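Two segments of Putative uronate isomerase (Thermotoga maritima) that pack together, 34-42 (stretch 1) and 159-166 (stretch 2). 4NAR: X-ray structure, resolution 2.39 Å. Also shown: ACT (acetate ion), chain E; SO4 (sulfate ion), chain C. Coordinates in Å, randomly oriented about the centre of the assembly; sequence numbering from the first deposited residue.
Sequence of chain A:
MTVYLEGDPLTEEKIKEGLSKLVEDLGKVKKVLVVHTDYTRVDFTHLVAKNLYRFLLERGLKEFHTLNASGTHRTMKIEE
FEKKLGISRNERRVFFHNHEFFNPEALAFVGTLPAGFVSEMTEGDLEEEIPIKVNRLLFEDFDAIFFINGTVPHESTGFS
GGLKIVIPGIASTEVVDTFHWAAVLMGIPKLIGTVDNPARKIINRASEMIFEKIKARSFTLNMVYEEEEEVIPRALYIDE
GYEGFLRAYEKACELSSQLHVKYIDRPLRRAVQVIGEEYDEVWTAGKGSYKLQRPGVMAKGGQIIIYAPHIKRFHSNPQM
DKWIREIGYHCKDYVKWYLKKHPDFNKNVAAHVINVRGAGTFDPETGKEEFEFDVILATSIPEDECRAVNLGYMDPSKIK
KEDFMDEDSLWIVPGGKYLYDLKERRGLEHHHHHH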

ATOM      1  N   VAL A  34      -5.509  18.139   3.471  1.00 16.68           N
ATOM      2  CA  VAL A  34      -4.371  17.255   3.665  1.00 13.02           C
ATOM      3  C   VAL A  34      -4.799  15.807   3.479  1.00 15.61           C
ATOM      4  O   VAL A  34      -5.601  15.271   4.257  1.00 17.54           O
ATOM      5  CB  VAL A  34      -3.684  17.447   5.051  1.00 23.13           C
ATOM      6  CG1 VAL A  34      -2.538  16.438   5.237  1.00 16.43           C
ATOM      7  CG2 VAL A  34      -3.170  18.870   5.198  1.00 13.96           C
ATOM      8  N   VAL A  35      -4.261  15.186   2.431  1.00 16.05           N
ATOM      9  CA  VAL A  35      -4.469  13.770   2.153  1.00 19.10           C
ATOM     10  C   VAL A  35      -3.293  12.994   2.769  1.00 23.22           C
ATOM     11  O   VAL A  35      -2.122  13.313   2.506  1.00 19.74           O
ATOM     12  CB  VAL A  35      -4.598  13.514   0.620  1.00 11.42           C
ATOM     13  CG1 VAL A  35      -4.804  12.037   0.333  1.00 11.08           C
ATOM     14  CG2 VAL A  35      -5.763  14.328   0.029  1.00 11.62           C
ATOM     15  N   HIS A  36      -3.604  11.994   3.603  1.00 19.86           N
ATOM     16  CA  HIS A  36      -2.590  11.290   4.392  1.00 18.75           C
ATOM     17  C   HIS A  36      -2.782   9.776   4.345  1.00 18.15           C
ATOM     18  O   HIS A  36      -3.849   9.288   3.950  1.00 16.33           O
ATOM     19  CB  HIS A  36      -2.631  11.745   5.864  1.00 17.52           C
ATOM     20  CG  HIS A  36      -3.987  11.590   6.503  1.00 17.48           C
ATOM     21  ND1 HIS A  36      -4.392  10.427   7.117  1.00 18.16           N
ATOM     22  CD2 HIS A  36      -5.025  12.459   6.601  1.00 12.51           C
ATOM     23  CE1 HIS A  36      -5.632  10.580   7.565  1.00 15.83           C
ATOM     24  NE2 HIS A  36      -6.035  11.799   7.268  1.00 19.60           N
ATOM     25  N   THR A  37      -1.742   9.053   4.771  1.00 17.57           N
ATOM     26  CA  THR A  37      -1.769   7.597   4.889  1.00 13.74           C
ATOM     27  C   THR A  37      -2.629   7.187   6.089  1.00 19.44           C
ATOM     28  O   THR A  37      -3.003   8.036   6.927  1.00 13.99           O
ATOM     29  CB  THR A  37      -0.330   7.026   5.059  1.00 20.59           C
ATOM     30  OG1 THR A  37       0.263   7.544   6.261  1.00 17.47           O
ATOM     31  CG2 THR A  37       0.557   7.405   3.863  1.00 11.00           C
ATOM     32  N   ASP A  38      -2.939   5.894   6.190  1.00 19.71           N
ATOM     33  CA  ASP A  38      -3.846   5.441   7.252  1.00 23.96           C
ATOM     34  C   ASP A  38      -3.089   4.702   8.366  1.00 23.52           C
ATOM     35  O   ASP A  38      -1.849   4.659   8.345  1.00 17.40           O
ATOM     36  CB  ASP A  38      -5.003   4.600   6.692  1.00 19.40           C
ATOM     37  CG  ASP A  38      -4.528   3.307   6.042  1.00 25.41           C
ATOM     38  OD1 ASP A  38      -3.288   3.120   5.973  1.00 24.42           O
ATOM     39  OD2 ASP A  38      -5.383   2.489   5.590  1.00 22.23           O
ATOM     40  N   TYR A  39      -3.838   4.131   9.320  1.00 22.95           N
ATOM     41  CA  TYR A  39      -3.262   3.471  10.509  1.00 31.17           C
ATOM     42  C   TYR A  39      -2.316   2.343  10.084  1.00 25.42           C
ATOM     43  O   TYR A  39      -1.495   1.859  10.873  1.00 32.37           O
ATOM     44  CB  TYR A  39      -4.380   2.897  11.403  1.00 27.52           C
ATOM     45  CG  TYR A  39      -5.037   1.661  10.804  1.00 29.75           C
ATOM     46  CD1 TYR A  39      -6.060   1.778   9.864  1.00 12.40           C
ATOM     47  CD2 TYR A  39      -4.607   0.373  11.151  1.00 21.89           C
ATOM     48  CE1 TYR A  39      -6.642   0.660   9.295  1.00 22.97           C
ATOM     49  CE2 TYR A  39      -5.186  -0.753  10.583  1.00 19.63           C
ATOM     50  CZ  TYR A  39      -6.207  -0.605   9.660  1.00 23.78           C
ATOM     51  OH  TYR A  39      -6.791  -1.721   9.082  1.00 25.64           O
ATOM     52  N   THR A  40      -2.472   1.933   8.826  1.00 16.11           N
ATOM     53  CA  THR A  40      -1.744   0.827   8.221  1.00 24.60           C
ATOM     54  C   THR A  40      -0.286   1.216   7.928  1.00 24.51           C
ATOM     55  O   THR A  40       0.596   0.351   7.819  1.00 25.20           O
ATOM     56  CB  THR A  40      -2.508   0.362   6.936  1.00 25.18           C
ATOM     57  OG1 THR A  40      -3.175  -0.885   7.186  1.00 23.88           O
ATOM     58  CG2 THR A  40      -1.619   0.293   5.694  1.00 12.99           C
ATOM     59  N   ARG A  41      -0.034   2.518   7.810  1.00 22.41           N
ATOM     60  CA  ARG A  41       1.319   3.013   7.532  1.00 29.25           C
ATOM     61  C   ARG A  41       1.995   3.591   8.769  1.00 26.11           C
ATOM     62  O   ARG A  41       1.544   4.603   9.324  1.00 30.39           O
ATOM     63  CB  ARG A  41       1.291   4.081   6.440  1.00 30.47           C
ATOM     64  CG  ARG A  41       0.790   3.567   5.102  1.00 39.10           C
ATOM     65  CD  ARG A  41       1.894   2.826   4.375  1.00 43.46           C
ATOM     66  NE  ARG A  41       1.510   2.580   2.990  1.00 49.50           N
ATOM     67  CZ  ARG A  41       1.710   3.434   1.985  1.00 45.58           C
ATOM     68  NH1 ARG A  41       2.313   4.607   2.198  1.00 30.90           N
ATOM     69  NH2 ARG A  41       1.308   3.098   0.759  1.00 45.57           N
ATOM     70  N   VAL A  42       3.074   2.947   9.200  1.00 25.53           N
ATOM     71  CA  VAL A  42       3.887   3.492  10.284  1.00 25.52           C
ATOM     72  C   VAL A  42       4.982   4.378   9.675  1.00 27.67           C
ATOM     73  O   VAL A  42       5.927   3.882   9.039  1.00 27.53           O
ATOM     74  CB  VAL A  42       4.478   2.365  11.177  1.00 33.53           C
ATOM     75  CG1 VAL A  42       5.069   2.940  12.478  1.00 26.34           C
ATOM     76  CG2 VAL A  42       3.386   1.342  11.502  1.00 31.75           C
ATOM     77  N   PHE A 159       7.023   0.341  -6.053  1.00 15.54           N
ATOM     78  CA  PHE A 159       7.277   1.107  -4.836  1.00 15.22           C
ATOM     79  C   PHE A 159       5.967   1.788  -4.457  1.00 18.02           C
ATOM     80  O   PHE A 159       5.111   1.981  -5.324  1.00 16.67           O
ATOM     81  CB  PHE A 159       8.360   2.174  -5.085  1.00 18.97           C
ATOM     82  CG  PHE A 159       9.763   1.613  -5.145  1.00 22.92           C
ATOM     83  CD1 PHE A 159      10.505   1.440  -3.970  1.00 18.42           C
ATOM     84  CD2 PHE A 159      10.333   1.219  -6.370  1.00 20.49           C
ATOM     85  CE1 PHE A 159      11.803   0.897  -4.009  1.00 18.70           C
ATOM     86  CE2 PHE A 159      11.644   0.676  -6.416  1.00 18.94           C
ATOM     87  CZ  PHE A 159      12.372   0.514  -5.234  1.00 14.23           C
ATOM     88  N   SER A 160       5.802   2.152  -3.182  1.00 14.79           N
ATOM     89  CA  SER A 160       4.659   2.979  -2.770  1.00 20.04           C
ATOM     90  C   SER A 160       5.043   4.456  -2.851  1.00 17.21           C
ATOM     91  O   SER A 160       6.184   4.788  -3.177  1.00 20.86           O
ATOM     92  CB  SER A 160       4.218   2.654  -1.343  1.00 17.65           C
ATOM     93  OG  SER A 160       5.303   2.834  -0.443  1.00 21.14           O
ATOM     94  N   GLY A 161       4.097   5.344  -2.557  1.00 18.31           N
ATOM     95  CA  GLY A 161       4.382   6.771  -2.571  1.00 17.93           C
ATOM     96  C   GLY A 161       4.002   7.453  -3.869  1.00 15.80           C
ATOM     97  O   GLY A 161       3.479   6.820  -4.798  1.00 14.13           O
ATOM     98  N   GLY A 162       4.275   8.750  -3.940  1.00 18.10           N
ATOM     99  CA  GLY A 162       3.833   9.530  -5.080  1.00 25.49           C
ATOM    100  C   GLY A 162       2.348   9.344  -5.364  1.00 22.66           C
ATOM    101  O   GLY A 162       1.516   9.364  -4.443  1.00 12.00           O
ATOM    102  N   LEU A 163       2.016   9.140  -6.639  1.00 19.69           N
ATOM    103  CA  LEU A 163       0.616   9.070  -7.045  1.00 15.51           C
ATOM    104  C   LEU A 163      -0.132   7.844  -6.491  1.00 19.31           C
ATOM    105  O   LEU A 163      -1.357   7.736  -6.641  1.00 18.97           O
ATOM    106  CB  LEU A 163       0.511   9.158  -8.568  1.00 13.86           C
ATOM    107  CG  LEU A 163       0.942  10.539  -9.077  1.00 16.96           C
ATOM    108  CD1 LEU A 163       1.183  10.526 -10.603  1.00 15.35           C
ATOM    109  CD2 LEU A 163      -0.117  11.594  -8.677  1.00 11.39           C
ATOM    110  N   LYS A 164       0.583   6.931  -5.830  1.00 13.90           N
ATOM    111  CA  LYS A 164      -0.108   5.800  -5.228  1.00 18.86           C
ATOM    112  C   LYS A 164      -1.078   6.279  -4.127  1.00 25.24           C
ATOM    113  O   LYS A 164      -2.095   5.635  -3.844  1.00 20.87           O
ATOM    114  CB  LYS A 164       0.856   4.742  -4.682  1.00 21.91           C
ATOM    115  CG  LYS A 164       0.142   3.405  -4.407  1.00 25.13           C
ATOM    116  CD  LYS A 164       0.784   2.598  -3.257  1.00 28.29           C
ATOM    117  CE  LYS A 164       0.085   1.228  -3.040  1.00 31.06           C
ATOM    118  NZ  LYS A 164      -1.021   1.285  -2.016  1.00 32.65           N
ATOM    119  N   ILE A 165      -0.774   7.423  -3.521  1.00 20.23           N
ATOM    120  CA  ILE A 165      -1.691   7.988  -2.557  1.00 16.11           C
ATOM    121  C   ILE A 165      -3.007   8.443  -3.207  1.00 18.08           C
ATOM    122  O   ILE A 165      -4.047   8.489  -2.541  1.00 19.43           O
ATOM    123  CB  ILE A 165      -1.052   9.141  -1.771  1.00 20.30           C
ATOM    124  CG1 ILE A 165      -1.968   9.552  -0.607  1.00 18.71           C
ATOM    125  CG2 ILE A 165      -0.757  10.320  -2.684  1.00 14.47           C
ATOM    126  CD1 ILE A 165      -1.253  10.321   0.502  1.00 20.82           C
ATOM    127  N   VAL A 166      -2.982   8.777  -4.497  1.00 15.82           N
ATOM    128  CA  VAL A 166      -4.223   9.125  -5.176  1.00 15.16           C
ATOM    129  C   VAL A 166      -4.942   7.837  -5.600  1.00 17.47           C
ATOM    130  O   VAL A 166      -6.130   7.650  -5.314  1.00 18.66           O
ATOM    131  CB  VAL A 166      -3.979  10.021  -6.413  1.00 26.06           C
ATOM    132  CG1 VAL A 166      -5.314  10.353  -7.090  1.00 22.86           C
ATOM    133  CG2 VAL A 166      -3.224  11.297  -6.029  1.00 10.82           C
TER
HETATM  134  C   ACT E 504       0.973   5.827  -0.285  1.00 20.89           C
HETATM  135  O   ACT E 504       1.457   4.986  -1.064  1.00 31.92           O
HETATM  136  OXT ACT E 504       1.772   6.710   0.076  1.00 16.88           O
HETATM  137  CH3 ACT E 504      -0.461   5.756   0.169  1.00 37.02           C
HETATM  138  S   SO4 C 502      -0.241  -0.251   1.159  1.00 48.68           S
HETATM  139  O1  SO4 C 502       0.461   0.782   0.369  1.00 44.25           O
HETATM  140  O2  SO4 C 502      -1.378   0.362   1.870  1.00 52.22           O
HETATM  141  O3  SO4 C 502      -0.756  -1.345   0.318  1.00 38.65           O
HETATM  142  O4  SO4 C 502       0.721  -0.786   2.129  1.00 60.25           O

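Phe 159 stays out of reach of the first stretch, so the contact opens at Ser 160. Ser 160 CB lies 3.6 Å from Arg 41 NH2, and OG sits over one face of the Arg 41 guanidinium. No hydrogen bond joins the two residues, or any other pair across the stretches; Ser 160 OG is satisfied elsewhere in the structure.

Gly 161 contributes through its backbone and by way of a bound acetate. Its N donates to ACT O at 3.1 Å (N-H...O angle 152°), and Arg 41 NH2 donates to that same ACT O at 2.6 Å (167°), so one oxygen bridges the stretches. At phi/psi of 96/-178 a CB on Gly 161 would be jammed against the carbonyl O of Ser 160, which by itself calls for glycine. The positive phi of Gly 162, 51°, likewise favours glycine, and neither this residue nor Leu 163 touches stretch 1.

Lys 164, in the short 3-10 segment of Leu 163 and Lys 164, donates a backbone hydrogen bond from N to Gly 161 O at 3.1 Å. Its CA-to-CB bond points sideways, yet the end of the side chain comes nearer: Lys 164 NZ is 4.1 Å from Arg 41 NH2. These like charges share an anion, sulfate O1, which accepts from Lys 164 NZ at 2.9 Å and from Arg 41 NH2 at a very short 2.5 Å; the bond from Arg 41 NE to SO4 O1, 3.3 Å at 127°, is weak. Both ions probably come from the crystallisation liquor.

Ile 165 supplies the apolar part, with 71 Å² covered by stretch 1. Its CG1 meets Val 35 CG1 at 3.9 Å, both CA-to-CB bonds pointing toward the opposing stretch, while Ile 165 CD1 reaches Val 35 O at 3.7 Å. The CA-to-CB bond of Val 166 points away, and this residue makes no contact.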